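Local coordinates for protein VP5 (Halorubrum pleomorphic virus 6, PDB 6QGL) that probably drives fusion of the viral envelope with the membrane of its archaeal host, as the envelope protein of the virus, at residues Val22-Arg27 / Ser63-Asn68; Asp67-Leu72 / Asn233-Glu238; Val75-Tyr80 / Glu470-Ser475; Leu297-Asp302 / Ala323-Ser328; Tyr338-Phe343 / Gly445-Asp450. One frame throughout, in Å; residues are numbered along the deposited sequence.

Contact 1: Val22-Arg27 / Ser63-Asn68; sequences VGWTLR and STMVDN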
# COMPACT_ATOMS: atom_id res chain seq x y z
N VAL A 22 -5.47 2.25 1.98
CA VAL A 22 -6.46 1.20 2.26
C VAL A 22 -7.88 1.71 1.94
O VAL A 22 -8.84 0.96 2.05
CB VAL A 22 -6.32 0.69 3.72
CG1 VAL A 22 -7.39 -0.33 4.04
CG2 VAL A 22 -4.94 0.11 3.98
N GLY A 23 -7.98 2.96 1.50
CA GLY A 23 -9.25 3.59 1.16
C GLY A 23 -10.08 2.88 0.11
O GLY A 23 -11.30 3.06 0.07
N TRP A 24 -9.42 2.05 -0.73
CA TRP A 24 -10.05 1.27 -1.80
C TRP A 24 -11.02 0.21 -1.26
O TRP A 24 -11.89 -0.24 -2.00
CB TRP A 24 -8.98 0.66 -2.71
CG TRP A 24 -8.11 -0.37 -2.06
CD1 TRP A 24 -6.95 -0.15 -1.39
CD2 TRP A 24 -8.32 -1.79 -2.06
NE1 TRP A 24 -6.43 -1.34 -0.93
CE2 TRP A 24 -7.24 -2.37 -1.36
CE3 TRP A 24 -9.30 -2.64 -2.60
CZ2 TRP A 24 -7.12 -3.75 -1.16
CZ3 TRP A 24 -9.19 -4.01 -2.41
CH2 TRP A 24 -8.11 -4.55 -1.70
N THR A 25 -10.87 -0.17 0.02
CA THR A 25 -11.74 -1.15 0.67
C THR A 25 -12.96 -0.47 1.30
O THR A 25 -13.87 -1.17 1.74
CB THR A 25 -10.98 -1.96 1.73
OG1 THR A 25 -10.47 -1.08 2.73
CG2 THR A 25 -9.86 -2.80 1.14
N LEU A 26 -12.97 0.87 1.37
CA LEU A 26 -14.07 1.61 2.01
C LEU A 26 -14.74 2.66 1.13
O LEU A 26 -15.83 3.11 1.48
CB LEU A 26 -13.57 2.26 3.32
CG LEU A 26 -12.88 1.33 4.32
CD1 LEU A 26 -12.10 2.10 5.34
CD2 LEU A 26 -13.88 0.40 5.01
N ARG A 27 -14.11 3.07 0.01
CA ARG A 27 -14.65 4.11 -0.88
C ARG A 27 -14.21 3.89 -2.32
O ARG A 27 -13.26 3.13 -2.54
CB ARG A 27 -14.14 5.50 -0.45
CG ARG A 27 -14.51 5.92 0.95
CD ARG A 27 -13.77 7.15 1.43
NE ARG A 27 -12.33 6.91 1.58
CZ ARG A 27 -11.75 6.42 2.67
NH1 ARG A 27 -12.47 6.08 3.73
NH2 ARG A 27 -10.44 6.27 2.70
N SER A 63 1.54 -0.87 -1.90
CA SER A 63 0.92 -0.08 -0.84
C SER A 63 -0.61 -0.12 -0.80
O SER A 63 -1.16 -0.03 0.30
CB SER A 63 1.40 1.37 -0.90
OG SER A 63 1.02 2.01 -2.11
N THR A 64 -1.29 -0.28 -1.95
CA THR A 64 -2.76 -0.28 -1.94
C THR A 64 -3.38 -1.69 -2.01
O THR A 64 -3.96 -2.12 -1.01
CB THR A 64 -3.33 0.64 -3.03
OG1 THR A 64 -2.92 0.18 -4.32
CG2 THR A 64 -2.92 2.10 -2.84
N MET A 65 -3.23 -2.41 -3.13
CA MET A 65 -3.88 -3.71 -3.35
C MET A 65 -3.10 -4.95 -2.92
O MET A 65 -3.62 -5.76 -2.15
CB MET A 65 -4.30 -3.86 -4.83
CG MET A 65 -4.79 -2.58 -5.48
SD MET A 65 -6.46 -2.12 -4.98
CE MET A 65 -6.49 -0.42 -5.46
N VAL A 66 -1.89 -5.11 -3.45
CA VAL A 66 -0.99 -6.26 -3.33
C VAL A 66 -0.54 -6.61 -1.89
O VAL A 66 -0.59 -7.79 -1.54
CB VAL A 66 0.23 -6.07 -4.28
CG1 VAL A 66 1.22 -7.21 -4.18
CG2 VAL A 66 -0.22 -5.88 -5.73
N ASP A 67 -0.08 -5.63 -1.08
CA ASP A 67 0.46 -5.90 0.26
C ASP A 67 -0.48 -5.67 1.45
O ASP A 67 -0.01 -5.71 2.60
CB ASP A 67 1.76 -5.09 0.49
CG ASP A 67 3.05 -5.86 0.30
OD1 ASP A 67 3.01 -7.11 0.31
OD2 ASP A 67 4.11 -5.21 0.16
N ASN A 68 -1.78 -5.47 1.22
CA ASN A 68 -2.72 -5.25 2.33
C ASN A 68 -3.66 -6.45 2.55
O ASN A 68 -4.86 -6.28 2.77
CB ASN A 68 -3.46 -3.91 2.14
CG ASN A 68 -2.60 -2.68 2.30
OD1 ASN A 68 -2.82 -1.65 1.66
ND2 ASN A 68 -1.59 -2.74 3.16
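The indole of Trp24 lies against the last turn of helix 43-66, and Met65 and Thr64 carry most of the contact. Met65 SD sits over the centre of one face, 3.7 Å from the centroid of the five-membered ring. Met65 CE makes a CH-pi contact, 4.1 Å from the centroid of the same ring of Trp24. A bend of the methionine chain at CB-CG (chi2 -76°) brings the sulfur back over the indole. Thr25 CG2 covers the opposite face. The sulfur over the indole makes a Met-aromatic contact, placed where helix 43-66 ends. At the ring edge Trp24 NE1 gives Thr64 O a weak hydrogen bond of 2.6 Å, bent to 125° at the hydrogen. Thr64 OG1 turns to Asn60 O in its own helix. Across the two segments the looser part is the Val22 end. There Val22 CG2 meets the Asn68 side chain alone, 4.0 Å from Asn68 CG, though Ile71 and Leu297 also pack on this valine. The residues that touch are all buried, and the partly exposed Gly23, Arg27 and Asp67 take no part. Residues 22-26 fall in a predicted transmembrane helix, yet 23-25 form a short 3-10 segment, with Trp24 and Thr25 buried.

Contact 2: Asp67-Leu72 / Asn233-Glu238; sequences DNQNIL and NAVETE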
# COMPACT_ATOMS: atom_id res chain seq x y z
N ASP A 67 -0.08 -5.63 -1.08
CA ASP A 67 0.46 -5.90 0.26
C ASP A 67 -0.48 -5.67 1.45
O ASP A 67 -0.01 -5.71 2.60
CB ASP A 67 1.76 -5.09 0.49
CG ASP A 67 3.05 -5.86 0.30
OD1 ASP A 67 3.01 -7.11 0.31
OD2 ASP A 67 4.11 -5.21 0.16
N ASN A 68 -1.78 -5.47 1.22
CA ASN A 68 -2.72 -5.25 2.33
C ASN A 68 -3.66 -6.45 2.55
O ASN A 68 -4.86 -6.28 2.77
CB ASN A 68 -3.46 -3.91 2.14
CG ASN A 68 -2.60 -2.68 2.30
OD1 ASN A 68 -2.82 -1.65 1.66
ND2 ASN A 68 -1.59 -2.74 3.16
N GLN A 69 -3.09 -7.66 2.49
CA GLN A 69 -3.80 -8.94 2.62
C GLN A 69 -4.44 -9.17 3.99
O GLN A 69 -5.58 -9.63 4.05
CB GLN A 69 -2.86 -10.11 2.28
CG GLN A 69 -2.35 -10.10 0.85
CD GLN A 69 -1.10 -10.92 0.70
OE1 GLN A 69 -0.05 -10.63 1.31
NE2 GLN A 69 -1.16 -11.96 -0.11
N ASN A 70 -3.71 -8.87 5.08
CA ASN A 70 -4.18 -9.11 6.44
C ASN A 70 -5.20 -8.07 6.96
O ASN A 70 -5.56 -8.13 8.14
CB ASN A 70 -3.01 -9.26 7.41
CG ASN A 70 -2.21 -10.51 7.19
OD1 ASN A 70 -2.71 -11.64 7.29
ND2 ASN A 70 -0.93 -10.34 6.89
N ILE A 71 -5.68 -7.15 6.11
CA ILE A 71 -6.71 -6.18 6.49
C ILE A 71 -8.05 -6.57 5.86
O ILE A 71 -9.05 -5.88 6.05
CB ILE A 71 -6.34 -4.69 6.22
CG1 ILE A 71 -6.13 -4.42 4.73
CG2 ILE A 71 -5.14 -4.23 7.08
CD1 ILE A 71 -6.17 -3.12 4.31
N LEU A 72 -8.06 -7.69 5.11
CA LEU A 72 -9.25 -8.19 4.42
C LEU A 72 -10.29 -8.76 5.39
O LEU A 72 -11.48 -8.78 5.05
CB LEU A 72 -8.88 -9.17 3.29
CG LEU A 72 -8.09 -8.55 2.11
CD1 LEU A 72 -7.59 -9.61 1.17
CD2 LEU A 72 -8.91 -7.53 1.34
N ASN A 233 -3.57 -12.61 -7.57
CA ASN A 233 -4.51 -13.70 -7.32
C ASN A 233 -4.72 -13.96 -5.84
O ASN A 233 -5.81 -14.38 -5.45
CB ASN A 233 -4.09 -14.98 -8.04
CG ASN A 233 -5.11 -16.09 -7.98
OD1 ASN A 233 -4.87 -17.16 -7.41
ND2 ASN A 233 -6.28 -15.87 -8.58
N ALA A 234 -3.68 -13.72 -5.01
CA ALA A 234 -3.74 -13.89 -3.56
C ALA A 234 -4.83 -12.99 -2.97
O ALA A 234 -5.67 -13.48 -2.21
CB ALA A 234 -2.39 -13.56 -2.93
N VAL A 235 -4.86 -11.71 -3.39
CA VAL A 235 -5.86 -10.72 -2.96
C VAL A 235 -7.24 -11.12 -3.52
O VAL A 235 -8.23 -11.02 -2.79
CB VAL A 235 -5.45 -9.27 -3.36
CG1 VAL A 235 -6.40 -8.25 -2.74
CG2 VAL A 235 -4.01 -8.97 -2.97
N GLU A 236 -7.28 -11.59 -4.78
CA GLU A 236 -8.50 -12.03 -5.46
C GLU A 236 -9.18 -13.18 -4.70
O GLU A 236 -10.36 -13.06 -4.37
CB GLU A 236 -8.20 -12.42 -6.92
CG GLU A 236 -9.31 -13.18 -7.63
CD GLU A 236 -10.62 -12.46 -7.89
OE1 GLU A 236 -10.60 -11.21 -8.01
OE2 GLU A 236 -11.66 -13.14 -8.01
N THR A 237 -8.43 -14.27 -4.42
CA THR A 237 -8.93 -15.45 -3.72
C THR A 237 -9.36 -15.13 -2.29
O THR A 237 -10.33 -15.72 -1.80
CB THR A 237 -7.93 -16.62 -3.79
OG1 THR A 237 -6.67 -16.19 -3.29
CG2 THR A 237 -7.78 -17.17 -5.20
N GLU A 238 -8.66 -14.18 -1.63
CA GLU A 238 -8.98 -13.73 -0.28
C GLU A 238 -10.26 -12.91 -0.28
O GLU A 238 -11.08 -13.05 0.63
CB GLU A 238 -7.81 -12.93 0.31
CG GLU A 238 -6.71 -13.78 0.92
CD GLU A 238 -5.33 -13.15 0.94
OE1 GLU A 238 -5.24 -11.92 1.18
OE2 GLU A 238 -4.34 -13.88 0.73
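The amide of Gln69 and the carboxylate of Glu238 are the flat groups of this contact, and their planes are 33° apart. The carboxylate lies to one side of the amide plane, and Glu238 OE2 comes to 3.8 Å from Gln69 NE2. No hydrogen bond joins the two segments. Beyond the amide nitrogen is a methyl group, with Ala234 CB 3.5 Å from Gln69 NE2. The chain of Gln69 crosses the acid, and its CB is 3.2 Å from Glu238 OE1. Glu238 OE1 is also 3.3 Å from Leu72 CD1. Leu72 meets the glutamate at about a right angle, and its CD1 also rests on Glu238 CB at 3.4 Å. On the buried side Leu72 CD1 approaches Val235 CG1 at 4.3 Å. Leu72 CG is anti to its own carbonyl carbon (chi1 -65°), which sends the branch toward the helix. The contact thus has an apolar side at Leu72 and Val235 and a polar, partly exposed side at Gln69 and Glu238. It packs the connection between helices 43-66 and 73-92 against helix 229-257. Phe119 of helix 97-140 touches Val235, and Tyr348 of strand 347-352 touches Asn68 and Ile71 of the connection.

Contact 3: Val75-Tyr80 / Glu470-Ser475; sequences VEHTAY and EPQTDS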
# COMPACT_ATOMS: atom_id res chain seq x y z
N VAL A 75 -12.68 -6.07 5.97
CA VAL A 75 -13.63 -5.89 4.86
C VAL A 75 -14.88 -6.72 5.21
O VAL A 75 -16.00 -6.25 5.01
CB VAL A 75 -13.01 -6.28 3.49
CG1 VAL A 75 -14.05 -6.29 2.37
CG2 VAL A 75 -11.86 -5.36 3.14
N GLU A 76 -14.66 -7.92 5.78
CA GLU A 76 -15.69 -8.85 6.26
C GLU A 76 -16.49 -8.18 7.39
O GLU A 76 -17.71 -8.27 7.40
CB GLU A 76 -15.01 -10.15 6.75
CG GLU A 76 -15.95 -11.32 7.01
CD GLU A 76 -15.24 -12.59 7.45
OE1 GLU A 76 -15.30 -12.91 8.65
OE2 GLU A 76 -14.61 -13.25 6.59
N HIS A 77 -15.78 -7.48 8.31
CA HIS A 77 -16.35 -6.73 9.44
C HIS A 77 -17.23 -5.59 8.92
O HIS A 77 -18.37 -5.46 9.37
CB HIS A 77 -15.23 -6.21 10.36
CG HIS A 77 -15.71 -5.55 11.62
ND1 HIS A 77 -16.25 -6.29 12.66
CD2 HIS A 77 -15.68 -4.25 11.98
CE1 HIS A 77 -16.54 -5.42 13.61
NE2 HIS A 77 -16.21 -4.18 13.25
N THR A 78 -16.71 -4.80 7.96
CA THR A 78 -17.39 -3.67 7.31
C THR A 78 -18.66 -4.15 6.59
O THR A 78 -19.71 -3.52 6.71
CB THR A 78 -16.43 -2.94 6.33
OG1 THR A 78 -15.22 -2.62 7.00
CG2 THR A 78 -17.03 -1.67 5.74
N ALA A 79 -18.55 -5.28 5.86
CA ALA A 79 -19.65 -5.88 5.12
C ALA A 79 -20.74 -6.41 6.05
O ALA A 79 -21.92 -6.30 5.71
CB ALA A 79 -19.14 -6.98 4.21
N TYR A 80 -20.35 -6.97 7.22
CA TYR A 80 -21.29 -7.47 8.23
C TYR A 80 -22.04 -6.31 8.86
O TYR A 80 -23.26 -6.41 9.02
CB TYR A 80 -20.57 -8.26 9.34
CG TYR A 80 -20.53 -9.77 9.19
CD1 TYR A 80 -21.70 -10.52 9.16
CD2 TYR A 80 -19.32 -10.45 9.21
CE1 TYR A 80 -21.66 -11.91 9.06
CE2 TYR A 80 -19.27 -11.84 9.13
CZ TYR A 80 -20.44 -12.57 9.05
OH TYR A 80 -20.38 -13.94 8.97
N GLU A 470 -15.54 -5.23 19.03
CA GLU A 470 -15.96 -6.63 18.94
C GLU A 470 -16.05 -7.09 17.47
O GLU A 470 -16.86 -6.54 16.72
CB GLU A 470 -17.30 -6.83 19.67
CG GLU A 470 -17.80 -8.27 19.72
CD GLU A 470 -19.29 -8.46 19.98
OE1 GLU A 470 -19.76 -9.61 19.85
OE2 GLU A 470 -19.99 -7.46 20.30
N PRO A 471 -15.23 -8.09 17.03
CA PRO A 471 -15.32 -8.57 15.64
C PRO A 471 -16.69 -9.17 15.34
O PRO A 471 -17.24 -9.87 16.19
CB PRO A 471 -14.22 -9.63 15.53
CG PRO A 471 -13.35 -9.42 16.71
CD PRO A 471 -14.22 -8.86 17.79
N GLN A 472 -17.24 -8.87 14.16
CA GLN A 472 -18.54 -9.35 13.73
C GLN A 472 -18.50 -10.79 13.24
O GLN A 472 -17.63 -11.17 12.46
CB GLN A 472 -19.11 -8.44 12.65
CG GLN A 472 -20.55 -8.04 12.93
CD GLN A 472 -20.82 -6.57 12.79
OE1 GLN A 472 -21.86 -6.06 13.21
NE2 GLN A 472 -19.90 -5.83 12.19
N THR A 473 -19.45 -11.59 13.72
CA THR A 473 -19.65 -13.01 13.41
C THR A 473 -21.07 -13.22 12.86
O THR A 473 -21.88 -12.30 12.85
CB THR A 473 -19.39 -13.90 14.65
OG1 THR A 473 -20.40 -13.68 15.64
CG2 THR A 473 -18.00 -13.70 15.25
N ASP A 474 -21.37 -14.45 12.44
CA ASP A 474 -22.69 -14.80 11.92
C ASP A 474 -23.76 -14.88 13.02
O ASP A 474 -24.92 -15.11 12.71
CB ASP A 474 -22.60 -16.13 11.15
CG ASP A 474 -22.21 -17.36 11.96
OD1 ASP A 474 -21.91 -17.20 13.17
OD2 ASP A 474 -22.20 -18.47 11.39
N SER A 475 -23.37 -14.74 14.30
CA SER A 475 -24.31 -14.87 15.41
C SER A 475 -24.32 -13.70 16.41
O SER A 475 -25.14 -13.71 17.33
CB SER A 475 -24.07 -16.18 16.15
OG SER A 475 -22.78 -16.22 16.73
O HOH W 1 -16.06 -13.29 11.73
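Gln472 N donates a hydrogen bond to His77 ND1, 3.1 Å long and 152° at the hydrogen. The donor lies in the imidazole plane. His77 CG is anti to the backbone N (chi1 -174°), and this carries the ring from helix 73-92 to the passing chain. At the ring edge His77 CE1 is 3.3 Å from Glu470 O, a carbonyl that also accepts from Tyr477 OH. Gln472 NE2 lies over one face of the imidazole, offset toward the rim. This amide nitrogen is hydrogen-bonded to Thr81 OG1, one turn further along the helix. The side chains of Tyr80 and Gln472 run antiparallel alongside each other, with Tyr80 CB 3.6 Å from Gln472 CG. Thr473 O stands 3.8 Å from Tyr80 CE1, over the ring face, and takes a bond from Lys84 NZ. The tyrosine tip lies alongside Asp474, with Tyr80 OH 3.8 Å from Asp474 CB. A water links Glu76 to the same chain: it donates to Gln472 O at 2.7 Å and to Glu76 OE1 at 3.2 Å, while Glu76 OE2 is held by Asn245 ND2. The contact fastens the irregular chain before helix 480-496 to helix 73-92. Because ND1 accepts from a backbone N-H, the imidazole is probably neutral with its proton on NE2.

Contact 4: Leu297-Asp302 / Ala323-Ser328; sequences LNVPVD and ALTDSS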
# COMPACT_ATOMS: atom_id res chain seq x y z
N LEU A 297 -11.65 -0.41 9.65
CA LEU A 297 -11.53 -1.83 9.31
C LEU A 297 -11.27 -2.68 10.56
O LEU A 297 -10.99 -3.88 10.46
CB LEU A 297 -10.45 -2.06 8.25
CG LEU A 297 -10.76 -1.54 6.84
CD1 LEU A 297 -9.52 -1.47 6.03
CD2 LEU A 297 -11.77 -2.42 6.13
N ASN A 298 -11.37 -2.05 11.75
CA ASN A 298 -11.22 -2.65 13.07
C ASN A 298 -9.86 -3.35 13.27
O ASN A 298 -9.79 -4.48 13.76
CB ASN A 298 -12.41 -3.57 13.38
CG ASN A 298 -12.61 -3.85 14.84
OD1 ASN A 298 -12.43 -2.97 15.70
ND2 ASN A 298 -12.98 -5.07 15.16
N VAL A 299 -8.78 -2.66 12.87
CA VAL A 299 -7.41 -3.16 13.02
C VAL A 299 -6.93 -2.68 14.41
O VAL A 299 -7.00 -1.48 14.67
CB VAL A 299 -6.46 -2.68 11.87
CG1 VAL A 299 -5.01 -3.08 12.12
CG2 VAL A 299 -6.94 -3.20 10.51
N PRO A 300 -6.46 -3.59 15.30
CA PRO A 300 -5.96 -3.13 16.62
C PRO A 300 -4.91 -2.03 16.50
O PRO A 300 -3.92 -2.20 15.78
CB PRO A 300 -5.36 -4.41 17.24
CG PRO A 300 -6.04 -5.52 16.55
CD PRO A 300 -6.34 -5.06 15.16
N VAL A 301 -5.17 -0.87 17.14
CA VAL A 301 -4.30 0.31 17.13
C VAL A 301 -3.95 0.76 18.56
O VAL A 301 -4.70 0.46 19.49
CB VAL A 301 -4.87 1.51 16.30
CG1 VAL A 301 -5.06 1.15 14.82
CG2 VAL A 301 -6.17 2.06 16.89
N ASP A 302 -2.82 1.48 18.72
CA ASP A 302 -2.40 2.04 20.00
C ASP A 302 -2.46 3.57 19.90
O ASP A 302 -1.54 4.20 19.38
CB ASP A 302 -0.99 1.55 20.42
CG ASP A 302 -0.67 1.77 21.89
OD1 ASP A 302 -0.85 2.90 22.38
OD2 ASP A 302 -0.23 0.80 22.54
N ALA A 323 0.09 0.01 14.85
CA ALA A 323 -1.12 -0.70 14.45
C ALA A 323 -0.74 -2.13 14.07
O ALA A 323 0.17 -2.33 13.26
CB ALA A 323 -1.80 -0.01 13.27
N LEU A 324 -1.38 -3.13 14.69
CA LEU A 324 -1.12 -4.55 14.41
C LEU A 324 -2.38 -5.19 13.86
O LEU A 324 -3.45 -4.96 14.42
CB LEU A 324 -0.68 -5.30 15.69
CG LEU A 324 0.69 -4.99 16.30
CD1 LEU A 324 0.87 -5.73 17.61
CD2 LEU A 324 1.80 -5.42 15.38
N THR A 325 -2.28 -5.99 12.77
CA THR A 325 -3.45 -6.68 12.20
C THR A 325 -3.85 -7.85 13.11
O THR A 325 -5.03 -8.20 13.18
CB THR A 325 -3.22 -7.15 10.76
OG1 THR A 325 -2.07 -7.98 10.69
CG2 THR A 325 -3.10 -5.99 9.79
N ASP A 326 -2.86 -8.41 13.82
CA ASP A 326 -3.00 -9.49 14.79
C ASP A 326 -2.40 -9.01 16.12
O ASP A 326 -1.18 -8.85 16.22
CB ASP A 326 -2.31 -10.77 14.29
CG ASP A 326 -2.56 -12.03 15.11
OD1 ASP A 326 -3.44 -12.00 15.99
OD2 ASP A 326 -1.88 -13.05 14.86
N SER A 327 -3.26 -8.73 17.12
CA SER A 327 -2.85 -8.26 18.46
C SER A 327 -2.02 -9.31 19.21
O SER A 327 -1.25 -8.96 20.10
CB SER A 327 -4.06 -7.84 19.28
OG SER A 327 -4.96 -8.92 19.47
N SER A 328 -2.14 -10.60 18.80
CA SER A 328 -1.40 -11.74 19.34
C SER A 328 0.11 -11.66 19.04
O SER A 328 0.88 -12.44 19.59
CB SER A 328 -1.98 -13.06 18.82
OG SER A 328 -3.30 -13.26 19.28
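A single beta bridge pairs Val301 with Ala323, where the chain after helix 289-296 meets the end of strand 317-324. Its hydrogen bond runs from Leu324 N to Pro300 O, at 2.9 Å and 148° at the hydrogen. The donor comes nearly along the C=O axis. Ala323 CA adds a CA-H...O contact to the same oxygen at 3.4 Å, so Pro300 O is met by two neighbouring residues. The side chains of the bridged pair also touch, Val301 CG1 to Ala323 CB at 3.8 Å. The bridge closes the root of the hairpin made by strands 305-311 and 317-324, in a six-stranded antiparallel sheet. On the incoming side the helix ends in a Schellman motif. Asn298 is its C-prime residue with positive phi, and Val299 N and Asn298 N bond to Leu294 O and Ile295 O. The chain leaves this motif straight into the contact. Val299 CG1, anti to the backbone N (chi1 174°), reaches Leu324 O at 3.4 Å and Thr325 CG2 at 4.2 Å. Pro300 has no N-H to offer, so its nitrogen makes no bond to Leu324 O. Its ring instead lies against the chain after the strand, and Pro300 CG is 4.1 Å from Ser327 CB. Thr325 OG1 accepts a hydrogen bond from Asp346 N, just before strand 347-352. Val301 also has a backbone bond to Thr467, and Ala323 one to Tyr348.

Contact 5: Tyr338-Phe343 / Gly445-Asp450; sequences YDPSTF and GAFTVD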
# COMPACT_ATOMS: atom_id res chain seq x y z
N TYR A 338 12.54 -5.90 17.32
CA TYR A 338 11.55 -6.76 16.66
C TYR A 338 11.77 -6.92 15.17
O TYR A 338 12.02 -5.93 14.47
CB TYR A 338 10.12 -6.25 16.93
CG TYR A 338 9.74 -6.24 18.39
CD1 TYR A 338 9.29 -7.39 19.03
CD2 TYR A 338 9.81 -5.06 19.13
CE1 TYR A 338 8.93 -7.38 20.37
CE2 TYR A 338 9.45 -5.04 20.48
CZ TYR A 338 9.01 -6.20 21.10
OH TYR A 338 8.66 -6.19 22.43
N ASP A 339 11.63 -8.15 14.66
CA ASP A 339 11.73 -8.44 13.24
C ASP A 339 10.34 -8.77 12.73
O ASP A 339 9.80 -9.81 13.10
CB ASP A 339 12.73 -9.58 12.94
CG ASP A 339 12.97 -9.87 11.46
OD1 ASP A 339 12.39 -9.15 10.60
OD2 ASP A 339 13.72 -10.82 11.15
N PRO A 340 9.75 -7.91 11.87
CA PRO A 340 8.38 -8.16 11.37
C PRO A 340 8.19 -9.36 10.45
O PRO A 340 7.05 -9.72 10.18
CB PRO A 340 8.01 -6.85 10.67
CG PRO A 340 9.00 -5.85 11.15
CD PRO A 340 10.25 -6.62 11.38
N SER A 341 9.29 -9.98 9.99
CA SER A 341 9.23 -11.16 9.12
C SER A 341 8.78 -12.40 9.91
O SER A 341 8.20 -13.32 9.33
CB SER A 341 10.57 -11.40 8.44
OG SER A 341 11.59 -11.74 9.36
N THR A 342 9.02 -12.40 11.24
CA THR A 342 8.67 -13.48 12.17
C THR A 342 7.20 -13.43 12.61
O THR A 342 6.62 -14.47 12.91
CB THR A 342 9.60 -13.46 13.41
OG1 THR A 342 9.37 -12.28 14.17
CG2 THR A 342 11.08 -13.59 13.05
N PHE A 343 6.63 -12.21 12.66
CA PHE A 343 5.25 -11.94 13.11
C PHE A 343 4.17 -12.61 12.26
O PHE A 343 4.37 -12.86 11.07
CB PHE A 343 5.01 -10.43 13.21
CG PHE A 343 5.85 -9.74 14.26
CD1 PHE A 343 5.51 -9.79 15.60
CD2 PHE A 343 6.98 -9.03 13.90
CE1 PHE A 343 6.29 -9.15 16.57
CE2 PHE A 343 7.76 -8.39 14.86
CZ PHE A 343 7.42 -8.45 16.19
N GLY A 445 11.34 -4.47 7.80
CA GLY A 445 12.67 -4.71 8.36
C GLY A 445 12.72 -4.48 9.85
O GLY A 445 11.88 -3.77 10.41
N ALA A 446 13.74 -5.09 10.50
CA ALA A 446 14.00 -5.03 11.93
C ALA A 446 14.06 -3.61 12.49
O ALA A 446 14.72 -2.74 11.92
CB ALA A 446 15.28 -5.79 12.27
N PHE A 447 13.33 -3.39 13.59
CA PHE A 447 13.24 -2.10 14.28
C PHE A 447 13.41 -2.28 15.78
O PHE A 447 13.13 -3.36 16.32
CB PHE A 447 11.89 -1.43 13.98
CG PHE A 447 10.64 -2.16 14.43
CD1 PHE A 447 10.17 -2.03 15.73
CD2 PHE A 447 9.90 -2.92 13.53
CE1 PHE A 447 9.01 -2.70 16.14
CE2 PHE A 447 8.74 -3.58 13.95
CZ PHE A 447 8.30 -3.46 15.25
N THR A 448 13.86 -1.22 16.47
CA THR A 448 14.00 -1.24 17.93
C THR A 448 13.16 -0.10 18.51
O THR A 448 13.24 1.03 18.01
CB THR A 448 15.48 -1.20 18.38
OG1 THR A 448 16.05 0.06 18.06
CG2 THR A 448 16.33 -2.25 17.74
N VAL A 449 12.34 -0.41 19.52
CA VAL A 449 11.48 0.57 20.19
C VAL A 449 12.33 1.28 21.25
O VAL A 449 12.68 0.66 22.25
CB VAL A 449 10.20 -0.09 20.79
CG1 VAL A 449 9.27 0.96 21.41
CG2 VAL A 449 9.45 -0.92 19.75
N ASP A 450 12.70 2.54 20.99
CA ASP A 450 13.54 3.33 21.91
C ASP A 450 12.79 3.71 23.17
O ASP A 450 13.19 3.31 24.27
CB ASP A 450 14.12 4.58 21.21
CG ASP A 450 14.98 4.29 20.00
OD1 ASP A 450 15.86 3.40 20.11
OD2 ASP A 450 14.81 4.96 18.97
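Tyr338 and Phe447 form an antiparallel hydrogen-bonded pair at the edge of the six-stranded sheet. Two backbone bonds close the pair. Tyr338 N donates to Phe447 O at 2.8 Å, and Phe447 N donates to Tyr338 O at 3.0 Å. Both are close to straight, 170° and 168° at the hydrogen. Ala446 CA also touches Tyr338 O, through a CA-H...O contact. The two aromatic side chains stand on the same face of the sheet, and their planes are 41° apart, an oblique pair. It is Tyr338 CB that sits over the Phe447 ring, a CH-pi contact 4.1 Å from the centroid. Phe447 CG lies between its backbone N and carbonyl carbon, which brings the ring back toward the other segment. Pro340 CG meets the edge of the same ring, 3.6 Å from Phe447 CE2. Pro340 CD rests on Gly445 O at 3.4 Å. Further along, Val449 CG2 lies at the edge of the Tyr338 ring, 4.2 Å from Tyr338 CE2. Tyr338 OH accepts a hydrogen bond from Ser333 N. Phe447 also packs on Ile309 and Ile311 of strand 305-311. After the bridge the chain turns away. Asp339 OD1 accepts from Ser341 N at 3.3 Å, and the donor stands above the carboxylate plane. Thr342 OG1 donates to Asp339 O at 2.7 Å. The Asp339 OD1 to Ser341 N bond makes an Asx turn, which follows directly on a short edge strand paired to strand 447-454 of an antiparallel sheet.

Overall arrangement
Contacts 1 and 2 share Asp67 and Asn68, and their centres are 9 Å apart. Together they cover the end of helix 43-66 and the connection to helix 73-92. Contact 3 follows on helix 73-92, about 17 Å between centres from contact 2. Leu297, on the segment of contact 4 that goes on to the sheet, packs against this region. It touches Val22, Thr25 and Leu26 of contact 1, Ile71 of contact 2, and Val75 and Thr78 of contact 3. Contacts 4 and 5 both reach the six-stranded sheet, centres 16 Å apart. Contacts 3 and 5 are the furthest apart, centres about 30 Å. Contact 3 closes a long chain loop that holds contacts 4 and 5.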